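Transferrin binding protein B (Actinobacillus suis, PDB 3PQU) probably captures host transferrin at the bacterial surface as an outer-membrane lipoprotein receptor, an early step in acquiring iron from the pig. Local coordinates at residues A[240-245]-A[266-271]; A[505-510]-A[531-536]; A[47-52]-A[68-73]; A[83-88]-A[154-159]. All coordinates share one frame; numbering follows the deposited sequence. Where two conformers were deposited one is given.

How the contacts relate
The four contacts sample three parts of a bilobed protein in which each lobe pairs a handle with a barrel. Contact 1 pairs neighbouring strands of the N-lobe barrel, and contact 2 does the same in the C-lobe barrel; their centres are 39 Å apart. Contact 4 lies in the N-lobe handle and contact 3 where that handle meets the barrel; their centres are 26 Å apart and their nearest atoms about 8 Å apart. Contact 3 also reaches the sheet of contact 1, because strand 69-70 pairs with barrel strand 170-183. Contacts 2 and 3, on opposite sides of the chain's centre, are separated by 58 Å between centres. A glycerol, probably from the crystallisation liquor, binds Glu83 at contact 4.

Contact 1 of 4, residues A[240-245]-A[266-271]; sequences KKLTGS and IEADIT
Lys240 meets Ile270 from a left-handed backbone conformation (phi 58°), the first position of a G1 beta bulge, in which Lys240 and Lys241 together face the last residue of strand 229-236. The bulge leads into a beta hairpin of the N-lobe barrel, in which strands 241-249 and 260-271 run antiparallel. Despite its unusual backbone, Lys240 still joins the pairing: Lys240 O accepts Ile270 N at 2.8 Å. Beyond it, Leu242 with Ala268 and Gly244 with Ile266 form hydrogen-bonded pairs, each tied by two backbone bonds. Alternating with these are the non-hydrogen-bonded pairs, Thr243 with Glu267 between the two and Lys241 with Asp269 on the side of Lys240.

Alternation divides the side chains between two faces. On the buried face, Leu242 CG and CD1 both lie 3.9 Å from Ala268 CB, and Leu242 CD1 also approaches Ile266 CG2 at 4.2 Å. Phe275 of the next strand touches both Leu242 and Ala268. On the exposed face, Lys241 and Asp269 lie side by side and point the same way. Lys241 stays extended as far as CE and then bends (chi4 -62°), placing NZ 2.8 Å from Asp269 OD1; this salt bridge reaches the oxygen on its syn side, 22° out of the carboxylate plane.

Contact 2 of 4, residues A[505-510]-A[531-536]; sequences GSAKTS and IKVNGG
Ala507, Ile531 and Val533 turn their side chains to the same face of an antiparallel strand pair, and the short methyl of Ala507 is the piece against which the two branched residues pack. Ala507 CB lies 4.0 Å from Ile531 CB and 4.2 Å from Val533 CG1. Ile531 meets the other strand with the base of its side chain: Ile531 CB and CG1 both rest on Ala507 O, at 3.3 and 3.4 Å, with CG1 anti to its own carbonyl carbon (chi1 -56°), and only the end beyond them leads away. Val533 behaves differently. Its chi1 of 30° is removed from a staggered value, and Val533 CG1 reaches in over the backbone of the opposite strand, 3.4 Å from Ser506 N. Gly505 lies opposite Val533 and presents no side chain there.

Ser506 and Lys532 point to the other, more exposed face and form the non-hydrogen-bonded pair. Flanking them, Gly505 with Val533 and Ala507 with Ile531 are each joined by two backbone bonds; the one from Ala507 N to Ile531 O is 2.8 Å long. Ile531 O also lies 3.0 Å from Ser506 CA in a CA-H...O contact.

Val494 and Phe549, on the flanking strands 492-499 and 544-551, touch these side chains and continue the apolar face. The short segments run at 122° to one another, a marked twist in keeping with the coiled, all-antiparallel beta barrel of the C-lobe.

Contact 3 of 4, residues A[47-52]-A[68-73]; sequences KIPRRN and TTDELS
With CG anti to the backbone N (chi1 -170°), Asp70 extends its carboxylate toward the backbone of Arg50. Asp70 OD1 accepts Arg50 N at 3.1 Å, and the donor approaches on the anti side, 28° out of the carboxylate plane. The N-H...O angle of 142° shows a bent bond, and Arg50 N is also bound to a water. Asp70 OD1 lies just 3.2 Å from Arg50 O, two acceptors held close together. Beside them, Pro49 CB rests 3.4 Å from Asp70 OD1.

The segments run nearly antiparallel without pairing as strands. Residues 47-52 leave handle strand 43-47, whereas strand 69-70 adds to the N-lobe barrel sheet beside strand 170-183, so the contact lies where handle and barrel meet. Pro49 and Leu72 cross at about a right angle; Pro49 CG and Leu72 CD2, 3.5 Å apart, are tighter than usual for two carbons.

A second water links the backbones, accepting from Asn52 N at 2.9 Å and donating to Thr69 O at 2.8 Å. Arg51 CD lies 4.1 Å from Thr68 C, the carbonyl carbon. Beyond CD the guanidinium of Arg51 leaves the contact, with NH1 bonded to Asp67 O and NH2 to Asn199 OD1.

Contact 4 of 4, residues A[83-88]-A[154-159]; sequences ENIDEI and YYLGTS
Ile85 puts a single methyl group, CG2, against Thr158, 3.9 Å from its CB and 4.1 Å from its CG2, and the two side chains cross at about a right angle. Ile85 CG2 is also 4.4 Å from Leu156 CD2, so it touches Leu156 of the strand and Thr158 just after its end, both of which turn their side chains toward the loop. Ile85 has CG1 between its backbone N and carbonyl carbon (chi1 66°), which leaves CG2 anti to the carbonyl carbon. Three residues on, Ile88 meets the end of Tyr154: its CD1 is 3.7 Å and its CG2 3.9 Å from the phenol OH, again with the side chains crossing at about a right angle.

These are van der Waals contacts between a loop and a sheet. Strand 150-157 is the middle strand of the five-stranded antiparallel sheet of the N-lobe handle, and residues 83-88 belong to the loop between strand 78-80 and helix 91-97 that lies over one of its faces. Arg122 and Val126 of the adjacent strand 121-128 extend the surface, touching Ile85 and Ile88 respectively.

What spaces the two isoleucines is a type I beta turn from Asn84 to Glu87, closed by Glu87 N bonding to Asn84 O at 3.0 Å. Asn84 OD1 also accepts Asp86 N, at 3.0 Å, which makes an Asx turn. Farther out, Asn82 OD1 accepts the backbone N of Asn84.

Contact 1 of 4, residues A[240-245]-A[266-271]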
loop_
_atom_site.group_PDB
_atom_site.type_symbol
_atom_site.label_atom_id
_atom_site.label_comp_id
_atom_site.label_asym_id
_atom_site.label_seq_id
_atom_site.Cartn_x
_atom_site.Cartn_y
_atom_site.Cartn_z
ATOM N N LYS A 240 3.511 -18.023 -2.908
ATOM C CA LYS A 240 2.571 -16.975 -2.519
ATOM C C LYS A 240 1.939 -17.212 -1.148
ATOM O O LYS A 240 0.732 -16.992 -0.967
ATOM C CB LYS A 240 1.450 -16.878 -3.552
ATOM C CG LYS A 240 1.909 -16.500 -4.954
ATOM C CD LYS A 240 2.617 -15.159 -4.948
ATOM C CE LYS A 240 2.914 -14.664 -6.359
ATOM N NZ LYS A 240 3.714 -13.401 -6.328
ATOM N N LYS A 241 2.735 -17.668 -0.188
ATOM C CA LYS A 241 2.219 -17.955 1.158
ATOM C C LYS A 241 3.228 -17.493 2.189
ATOM O O LYS A 241 4.384 -17.282 1.863
ATOM C CB LYS A 241 2.007 -19.464 1.359
ATOM C CG LYS A 241 0.887 -20.095 0.560
ATOM C CD LYS A 241 0.766 -21.582 0.889
ATOM C CE LYS A 241 -0.495 -22.190 0.281
ATOM N NZ LYS A 241 -1.749 -21.573 0.818
ATOM N N LEU A 242 2.798 -17.394 3.443
ATOM C CA LEU A 242 3.715 -17.108 4.526
ATOM C C LEU A 242 3.170 -17.635 5.839
ATOM O O LEU A 242 1.958 -17.798 6.008
ATOM C CB LEU A 242 3.940 -15.590 4.644
ATOM C CG LEU A 242 2.760 -14.722 5.102
ATOM C CD1 LEU A 242 2.590 -14.731 6.619
ATOM C CD2 LEU A 242 2.948 -13.287 4.605
ATOM N N THR A 243 4.071 -17.856 6.786
ATOM C CA THR A 243 3.677 -18.208 8.135
ATOM C C THR A 243 4.447 -17.317 9.093
ATOM O O THR A 243 5.365 -16.596 8.690
ATOM C CB THR A 243 4.009 -19.678 8.464
ATOM O OG1 THR A 243 5.428 -19.868 8.401
ATOM C CG2 THR A 243 3.298 -20.649 7.503
ATOM N N GLY A 244 4.090 -17.366 10.369
ATOM C CA GLY A 244 4.833 -16.601 11.349
ATOM C C GLY A 244 4.421 -16.899 12.771
ATOM O O GLY A 244 3.498 -17.682 13.020
ATOM N N SER A 245 5.095 -16.237 13.699
ATOM C CA SER A 245 4.897 -16.457 15.125
ATOM C C SER A 245 4.998 -15.125 15.863
ATOM O O SER A 245 5.834 -14.285 15.523
ATOM C CB SER A 245 5.995 -17.408 15.637
ATOM O OG SER A 245 5.809 -18.707 15.118
ATOM N N ILE A 266 0.753 -17.514 12.677
ATOM C CA ILE A 266 0.094 -16.763 11.620
ATOM C C ILE A 266 0.203 -17.502 10.294
ATOM O O ILE A 266 1.219 -18.139 10.014
ATOM C CB ILE A 266 0.725 -15.355 11.512
ATOM C CG1 ILE A 266 0.285 -14.499 12.705
ATOM C CG2 ILE A 266 0.378 -14.712 10.188
ATOM C CD1 ILE A 266 0.877 -13.124 12.710
ATOM N N GLU A 267 -0.857 -17.462 9.490
ATOM C CA GLU A 267 -0.759 -17.992 8.141
ATOM C C GLU A 267 -1.454 -17.020 7.207
ATOM O O GLU A 267 -2.451 -16.390 7.585
ATOM C CB GLU A 267 -1.338 -19.423 8.035
ATOM C CG GLU A 267 -2.816 -19.537 8.368
ATOM C CD GLU A 267 -3.352 -20.952 8.179
ATOM O OE1 GLU A 267 -2.539 -21.902 8.193
ATOM O OE2 GLU A 267 -4.583 -21.111 8.018
ATOM N N ALA A 268 -0.917 -16.867 5.998
ATOM C CA ALA A 268 -1.511 -15.926 5.052
ATOM C C ALA A 268 -1.133 -16.251 3.613
ATOM O O ALA A 268 -0.130 -16.915 3.360
ATOM C CB ALA A 268 -1.127 -14.465 5.418
ATOM N N ASP A 269 -1.973 -15.812 2.687
ATOM C CA ASP A 269 -1.717 -15.966 1.261
ATOM C C ASP A 269 -1.466 -14.596 0.637
ATOM O O ASP A 269 -2.114 -13.607 0.997
ATOM C CB ASP A 269 -2.912 -16.622 0.552
ATOM C CG ASP A 269 -3.184 -18.038 1.047
ATOM O OD1 ASP A 269 -2.228 -18.833 1.151
ATOM O OD2 ASP A 269 -4.359 -18.351 1.334
ATOM N N ILE A 270 -0.563 -14.564 -0.335
ATOM C CA ILE A 270 -0.104 -13.318 -0.940
ATOM C C ILE A 270 -0.823 -13.021 -2.248
ATOM O O ILE A 270 -0.822 -13.846 -3.164
ATOM C CB ILE A 270 1.422 -13.366 -1.222
ATOM C CG1 ILE A 270 2.215 -13.445 0.087
ATOM C CG2 ILE A 270 1.864 -12.158 -2.032
ATOM C CD1 ILE A 270 3.688 -13.835 -0.108
ATOM N N THR A 271 -1.424 -11.838 -2.338
ATOM C CA THR A 271 -2.017 -11.351 -3.587
ATOM C C THR A 271 -1.472 -9.955 -3.846
ATOM O O THR A 271 -1.488 -9.112 -2.949
ATOM C CB THR A 271 -3.557 -11.249 -3.504
ATOM O OG1 THR A 271 -4.118 -12.515 -3.143
ATOM C CG2 THR A 271 -4.141 -10.813 -4.845
#

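Contact 2 of 4, residues A[505-510]-A[531-536]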
loop_
_atom_site.group_PDB
_atom_site.type_symbol
_atom_site.label_atom_id
_atom_site.label_comp_id
_atom_site.label_asym_id
_atom_site.label_seq_id
_atom_site.Cartn_x
_atom_site.Cartn_y
_atom_site.Cartn_z
ATOM N N GLY A 505 14.022 -0.103 -24.124
ATOM C CA GLY A 505 14.592 0.282 -25.403
ATOM C C GLY A 505 14.493 1.766 -25.700
ATOM O O GLY A 505 14.654 2.607 -24.814
ATOM N N SER A 506 14.221 2.086 -26.958
ATOM C CA SER A 506 14.253 3.469 -27.417
ATOM C C SER A 506 13.062 3.830 -28.297
ATOM O O SER A 506 12.638 3.049 -29.150
ATOM C CB SER A 506 15.555 3.750 -28.179
ATOM O OG SER A 506 16.690 3.584 -27.346
ATOM N N ALA A 507 12.532 5.026 -28.082
ATOM C CA ALA A 507 11.506 5.571 -28.952
ATOM C C ALA A 507 12.124 6.662 -29.820
ATOM O O ALA A 507 13.071 7.337 -29.410
ATOM C CB ALA A 507 10.358 6.125 -28.128
ATOM N N LYS A 508 11.593 6.830 -31.022
ATOM C CA LYS A 508 12.103 7.852 -31.921
ATOM C C LYS A 508 11.089 8.241 -32.964
ATOM O O LYS A 508 9.951 7.775 -32.979
ATOM C CB LYS A 508 13.357 7.358 -32.644
ATOM C CG LYS A 508 13.159 6.040 -33.379
ATOM C CD LYS A 508 14.396 5.634 -34.165
ATOM C CE LYS A 508 14.521 6.419 -35.461
ATOM N NZ LYS A 508 15.696 5.981 -36.270
ATOM N N THR A 509 11.550 9.071 -33.878
ATOM C CA THR A 509 10.771 9.417 -35.042
ATOM C C THR A 509 11.654 9.160 -36.237
ATOM O O THR A 509 12.800 8.732 -36.081
ATOM C CB THR A 509 10.352 10.882 -35.001
ATOM O OG1 THR A 509 11.518 11.708 -34.904
ATOM C CG2 THR A 509 9.476 11.123 -33.782
ATOM N N SER A 510 11.129 9.407 -37.429
ATOM C CA SER A 510 11.955 9.321 -38.615
ATOM C C SER A 510 13.138 10.255 -38.407
ATOM O O SER A 510 13.108 11.127 -37.533
ATOM C CB SER A 510 11.161 9.725 -39.858
ATOM O OG SER A 510 10.558 10.994 -39.691
ATOM N N ILE A 531 15.131 8.020 -27.166
ATOM C CA ILE A 531 14.278 8.275 -26.012
ATOM C C ILE A 531 14.132 6.989 -25.207
ATOM O O ILE A 531 13.857 5.925 -25.762
ATOM C CB ILE A 531 12.877 8.762 -26.422
ATOM C CG1 ILE A 531 12.971 10.004 -27.311
ATOM C CG2 ILE A 531 12.034 9.047 -25.182
ATOM C CD1 ILE A 531 13.366 11.258 -26.571
ATOM N N LYS A 532 14.318 7.086 -23.898
ATOM C CA LYS A 532 14.262 5.902 -23.053
ATOM C C LYS A 532 12.821 5.473 -22.794
ATOM O O LYS A 532 12.022 6.232 -22.243
ATOM C CB LYS A 532 15.006 6.157 -21.742
ATOM C CG LYS A 532 15.072 4.967 -20.796
ATOM C CD LYS A 532 16.278 5.093 -19.874
ATOM C CE LYS A 532 16.121 4.264 -18.607
ATOM N NZ LYS A 532 15.191 4.899 -17.625
ATOM N N VAL A 533 12.487 4.254 -23.205
ATOM C CA VAL A 533 11.144 3.727 -22.986
ATOM C C VAL A 533 11.134 2.467 -22.119
ATOM O O VAL A 533 11.831 1.491 -22.408
ATOM C CB VAL A 533 10.391 3.478 -24.318
ATOM C CG1 VAL A 533 11.360 3.125 -25.424
ATOM C CG2 VAL A 533 9.334 2.397 -24.146
ATOM N N ASN A 534 10.347 2.519 -21.046
ATOM C CA ASN A 534 10.132 1.384 -20.155
ATOM C C ASN A 534 8.748 0.789 -20.373
ATOM O O ASN A 534 7.755 1.517 -20.458
ATOM C CB ASN A 534 10.270 1.812 -18.690
ATOM C CG ASN A 534 11.716 2.021 -18.274
ATOM O OD1 ASN A 534 12.402 1.074 -17.884
ATOM N ND2 ASN A 534 12.183 3.265 -18.347
ATOM N N GLY A 535 8.681 -0.533 -20.460
ATOM C CA GLY A 535 7.415 -1.202 -20.681
ATOM C C GLY A 535 7.271 -2.495 -19.909
ATOM O O GLY A 535 8.242 -3.011 -19.346
ATOM N N GLY A 536 6.054 -3.024 -19.883
ATOM C CA GLY A 536 5.805 -4.294 -19.231
ATOM C C GLY A 536 4.886 -5.212 -20.019
ATOM O O GLY A 536 4.174 -4.778 -20.933
#

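Contact 3 of 4, residues A[47-52]-A[68-73]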
loop_
_atom_site.group_PDB
_atom_site.type_symbol
_atom_site.label_atom_id
_atom_site.label_comp_id
_atom_site.label_asym_id
_atom_site.label_seq_id
_atom_site.Cartn_x
_atom_site.Cartn_y
_atom_site.Cartn_z
ATOM N N LYS A 47 -7.874 3.658 18.259
ATOM C CA LYS A 47 -7.775 4.294 19.564
ATOM C C LYS A 47 -7.754 3.258 20.690
ATOM O O LYS A 47 -8.448 2.249 20.626
ATOM C CB LYS A 47 -8.969 5.238 19.742
ATOM C CG LYS A 47 -8.967 6.059 21.024
ATOM C CD LYS A 47 -9.932 7.230 20.869
ATOM C CE LYS A 47 -9.771 8.270 21.963
ATOM N NZ LYS A 47 -10.530 9.504 21.613
ATOM N N ILE A 48 -6.966 3.517 21.723
ATOM C CA ILE A 48 -6.918 2.638 22.903
ATOM C C ILE A 48 -8.195 2.847 23.728
ATOM O O ILE A 48 -8.470 3.975 24.144
ATOM C CB ILE A 48 -5.635 2.940 23.774
ATOM C CG1 ILE A 48 -4.346 2.620 22.979
ATOM C CG2 ILE A 48 -5.643 2.140 25.089
ATOM C CD1 ILE A 48 -3.007 3.071 23.689
ATOM N N PRO A 49 -8.998 1.782 23.943
ATOM C CA PRO A 49 -10.268 1.960 24.680
ATOM C C PRO A 49 -10.073 2.335 26.148
ATOM O O PRO A 49 -9.121 1.863 26.794
ATOM C CB PRO A 49 -10.943 0.578 24.569
ATOM C CG PRO A 49 -10.402 -0.001 23.289
ATOM C CD PRO A 49 -8.939 0.463 23.276
ATOM N N ARG A 50 -10.973 3.189 26.647
ATOM C CA ARG A 50 -10.932 3.759 28.002
ATOM C C ARG A 50 -12.357 3.716 28.515
ATOM O O ARG A 50 -13.262 4.154 27.822
ATOM C CB ARG A 50 -10.481 5.233 27.936
ATOM C CG ARG A 50 -8.968 5.463 27.774
ATOM C CD ARG A 50 -8.650 6.671 26.898
ATOM N NE ARG A 50 -9.105 7.964 27.428
ATOM C CZ ARG A 50 -8.439 8.686 28.323
ATOM N NH1 ARG A 50 -7.287 8.249 28.833
ATOM N NH2 ARG A 50 -8.930 9.842 28.734
ATOM N N ARG A 51 -12.571 3.205 29.721
ATOM C CA ARG A 51 -13.944 3.112 30.245
ATOM C C ARG A 51 -14.481 4.481 30.650
ATOM O O ARG A 51 -13.752 5.288 31.207
ATOM C CB ARG A 51 -14.022 2.163 31.439
ATOM C CG ARG A 51 -15.461 1.829 31.855
ATOM C CD ARG A 51 -15.470 0.717 32.879
ATOM N NE ARG A 51 -14.773 1.086 34.114
ATOM C CZ ARG A 51 -15.375 1.655 35.155
ATOM N NH1 ARG A 51 -16.667 1.935 35.092
ATOM N NH2 ARG A 51 -14.687 1.961 36.246
ATOM N N ASN A 52 -15.743 4.757 30.340
ATOM C CA ASN A 52 -16.384 5.963 30.840
ATOM C C ASN A 52 -16.785 5.690 32.274
ATOM O O ASN A 52 -17.670 4.863 32.535
ATOM C CB ASN A 52 -17.635 6.321 30.022
ATOM C CG ASN A 52 -18.263 7.635 30.472
ATOM O OD1 ASN A 52 -17.767 8.278 31.407
ATOM N ND2 ASN A 52 -19.359 8.042 29.816
ATOM N N THR A 68 -19.817 -0.697 32.169
ATOM C CA THR A 68 -18.926 -1.810 32.501
ATOM C C THR A 68 -17.994 -2.175 31.355
ATOM O O THR A 68 -17.156 -3.059 31.514
ATOM C CB THR A 68 -19.707 -3.080 32.829
ATOM O OG1 THR A 68 -20.490 -3.454 31.678
ATOM C CG2 THR A 68 -20.633 -2.845 34.040
ATOM N N THR A 69 -18.155 -1.530 30.199
ATOM C CA THR A 69 -17.357 -1.863 29.022
ATOM C C THR A 69 -16.962 -0.655 28.177
ATOM O O THR A 69 -17.576 0.402 28.251
ATOM C CB THR A 69 -18.152 -2.764 28.071
ATOM O OG1 THR A 69 -19.237 -2.007 27.525
ATOM C CG2 THR A 69 -18.703 -3.991 28.799
ATOM N N ASP A 70 -15.955 -0.846 27.331
ATOM C CA ASP A 70 -15.716 0.053 26.208
ATOM C C ASP A 70 -15.192 -0.809 25.066
ATOM O O ASP A 70 -14.072 -1.335 25.118
ATOM C CB ASP A 70 -14.731 1.183 26.546
ATOM C CG ASP A 70 -14.667 2.244 25.447
ATOM O OD1 ASP A 70 -13.553 2.642 25.040
ATOM O OD2 ASP A 70 -15.740 2.662 24.962
ATOM N N GLU A 71 -16.012 -0.945 24.035
ATOM C CA GLU A 71 -15.830 -1.985 23.029
ATOM C C GLU A 71 -14.880 -1.589 21.917
ATOM O O GLU A 71 -14.689 -0.417 21.637
ATOM C CB GLU A 71 -17.199 -2.372 22.430
ATOM C CG GLU A 71 -18.138 -2.945 23.468
ATOM C CD GLU A 71 -19.459 -3.388 22.852
ATOM O OE1 GLU A 71 -20.287 -3.974 23.582
ATOM O OE2 GLU A 71 -19.658 -3.156 21.635
ATOM N N LEU A 72 -14.266 -2.586 21.299
ATOM C CA LEU A 72 -13.584 -2.369 20.037
ATOM C C LEU A 72 -14.600 -2.698 18.940
ATOM O O LEU A 72 -15.395 -3.610 19.084
ATOM C CB LEU A 72 -12.376 -3.294 19.930
ATOM C CG LEU A 72 -11.142 -2.956 20.769
ATOM C CD1 LEU A 72 -10.137 -4.126 20.781
ATOM C CD2 LEU A 72 -10.489 -1.684 20.230
ATOM N N SER A 73 -14.588 -1.962 17.839
ATOM C CA SER A 73 -15.429 -2.344 16.724
ATOM C C SER A 73 -14.737 -2.007 15.430
ATOM O O SER A 73 -13.765 -1.232 15.399
ATOM C CB SER A 73 -16.775 -1.623 16.779
ATOM O OG SER A 73 -16.553 -0.232 16.689
HETATM O O HOH W 1 -12.732 5.000 25.036
HETATM O O HOH W 2 -17.399 3.179 28.574
#

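Contact 4 of 4, residues A[83-88]-A[154-159]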
loop_
_atom_site.group_PDB
_atom_site.type_symbol
_atom_site.label_atom_id
_atom_site.label_comp_id
_atom_site.label_asym_id
_atom_site.label_seq_id
_atom_site.Cartn_x
_atom_site.Cartn_y
_atom_site.Cartn_z
ATOM N N GLU A 83 1.928 10.220 3.899
ATOM C CA GLU A 83 3.067 9.875 3.051
ATOM C C GLU A 83 4.388 10.027 3.789
ATOM O O GLU A 83 5.395 9.440 3.406
ATOM C CB GLU A 83 3.099 10.758 1.797
ATOM C CG GLU A 83 1.734 11.187 1.283
ATOM C CD GLU A 83 1.219 12.439 1.971
ATOM O OE1 GLU A 83 0.064 12.420 2.447
ATOM O OE2 GLU A 83 1.971 13.438 2.037
ATOM N N ASN A 84 4.383 10.833 4.840
ATOM C CA ASN A 84 5.598 11.104 5.590
ATOM C C ASN A 84 5.627 10.291 6.878
ATOM O O ASN A 84 4.971 10.657 7.858
ATOM C CB ASN A 84 5.695 12.597 5.905
ATOM C CG ASN A 84 6.939 12.940 6.692
ATOM O OD1 ASN A 84 7.818 12.096 6.876
ATOM N ND2 ASN A 84 7.022 14.177 7.164
ATOM N N ILE A 85 6.382 9.194 6.881
ATOM C CA ILE A 85 6.365 8.287 8.027
ATOM C C ILE A 85 7.135 8.850 9.208
ATOM O O ILE A 85 7.087 8.299 10.299
ATOM C CB ILE A 85 6.894 6.880 7.692
ATOM C CG1 ILE A 85 8.380 6.928 7.347
ATOM C CG2 ILE A 85 6.071 6.248 6.579
ATOM C CD1 ILE A 85 9.006 5.560 7.222
ATOM N N ASP A 86 7.843 9.948 8.975
ATOM C CA ASP A 86 8.497 10.683 10.049
ATOM C C ASP A 86 7.456 11.371 10.922
ATOM O O ASP A 86 7.697 11.619 12.097
ATOM C CB ASP A 86 9.474 11.715 9.487
ATOM C CG ASP A 86 10.694 11.074 8.851
ATOM O OD1 ASP A 86 11.015 9.914 9.207
ATOM O OD2 ASP A 86 11.333 11.738 8.002
ATOM N N GLU A 87 6.297 11.673 10.344
ATOM C CA GLU A 87 5.199 12.242 11.109
ATOM C C GLU A 87 4.414 11.118 11.785
ATOM O O GLU A 87 3.524 10.532 11.181
ATOM C CB GLU A 87 4.257 13.027 10.202
ATOM C CG GLU A 87 4.854 14.258 9.563
ATOM C CD GLU A 87 3.841 15.000 8.707
ATOM O OE1 GLU A 87 4.255 15.795 7.835
ATOM O OE2 GLU A 87 2.626 14.778 8.906
ATOM N N ILE A 88 4.756 10.814 13.032
ATOM C CA ILE A 88 4.052 9.791 13.790
ATOM C C ILE A 88 2.574 10.168 13.946
ATOM O O ILE A 88 2.244 11.296 14.322
ATOM C CB ILE A 88 4.725 9.588 15.174
ATOM C CG1 ILE A 88 6.210 9.252 15.005
ATOM C CG2 ILE A 88 4.026 8.497 15.972
ATOM C CD1 ILE A 88 6.487 7.900 14.304
ATOM N N TYR A 154 -1.124 1.307 15.929
ATOM C CA TYR A 154 -1.163 1.533 14.489
ATOM C C TYR A 154 -0.039 0.818 13.754
ATOM O O TYR A 154 0.926 0.357 14.364
ATOM C CB TYR A 154 -1.071 3.037 14.189
ATOM C CG TYR A 154 0.367 3.552 14.261
ATOM C CD1 TYR A 154 1.116 3.778 13.095
ATOM C CD2 TYR A 154 0.990 3.753 15.478
ATOM C CE1 TYR A 154 2.437 4.231 13.161
ATOM C CE2 TYR A 154 2.316 4.203 15.556
ATOM C CZ TYR A 154 3.026 4.428 14.392
ATOM O OH TYR A 154 4.323 4.869 14.464
ATOM N N TYR A 155 -0.169 0.764 12.434
ATOM C CA TYR A 155 0.986 0.580 11.572
ATOM C C TYR A 155 0.835 1.504 10.375
ATOM O O TYR A 155 -0.276 1.858 9.978
ATOM C CB TYR A 155 1.164 -0.908 11.125
ATOM C CG TYR A 155 0.270 -1.352 9.968
ATOM C CD1 TYR A 155 0.664 -1.164 8.644
ATOM C CD2 TYR A 155 -0.959 -1.971 10.203
ATOM C CE1 TYR A 155 -0.154 -1.577 7.579
ATOM C CE2 TYR A 155 -1.782 -2.376 9.151
ATOM C CZ TYR A 155 -1.371 -2.174 7.836
ATOM O OH TYR A 155 -2.171 -2.586 6.779
ATOM N N LEU A 156 1.957 1.893 9.791
ATOM C CA LEU A 156 1.923 2.717 8.592
ATOM C C LEU A 156 3.142 2.415 7.738
ATOM O O LEU A 156 4.264 2.414 8.234
ATOM C CB LEU A 156 1.933 4.199 8.975
ATOM C CG LEU A 156 1.964 5.194 7.826
ATOM C CD1 LEU A 156 0.706 5.038 6.968
ATOM C CD2 LEU A 156 2.074 6.607 8.369
ATOM N N GLY A 157 2.926 2.167 6.456
ATOM C CA GLY A 157 4.023 1.855 5.571
ATOM C C GLY A 157 4.073 2.807 4.402
ATOM O O GLY A 157 3.099 3.504 4.106
ATOM N N THR A 158 5.223 2.840 3.738
ATOM C CA THR A 158 5.386 3.669 2.562
ATOM C C THR A 158 5.996 2.833 1.449
ATOM O O THR A 158 6.648 1.822 1.706
ATOM C CB THR A 158 6.257 4.915 2.866
ATOM O OG1 THR A 158 6.298 5.776 1.716
ATOM C CG2 THR A 158 7.667 4.495 3.223
ATOM N N SER A 159 5.766 3.257 0.210
ATOM C CA SER A 159 6.248 2.532 -0.959
ATOM C C SER A 159 5.827 1.059 -1.016
ATOM O O SER A 159 6.670 0.172 -0.912
ATOM C CB SER A 159 7.770 2.624 -1.039
ATOM O OG SER A 159 8.239 1.862 -2.135
#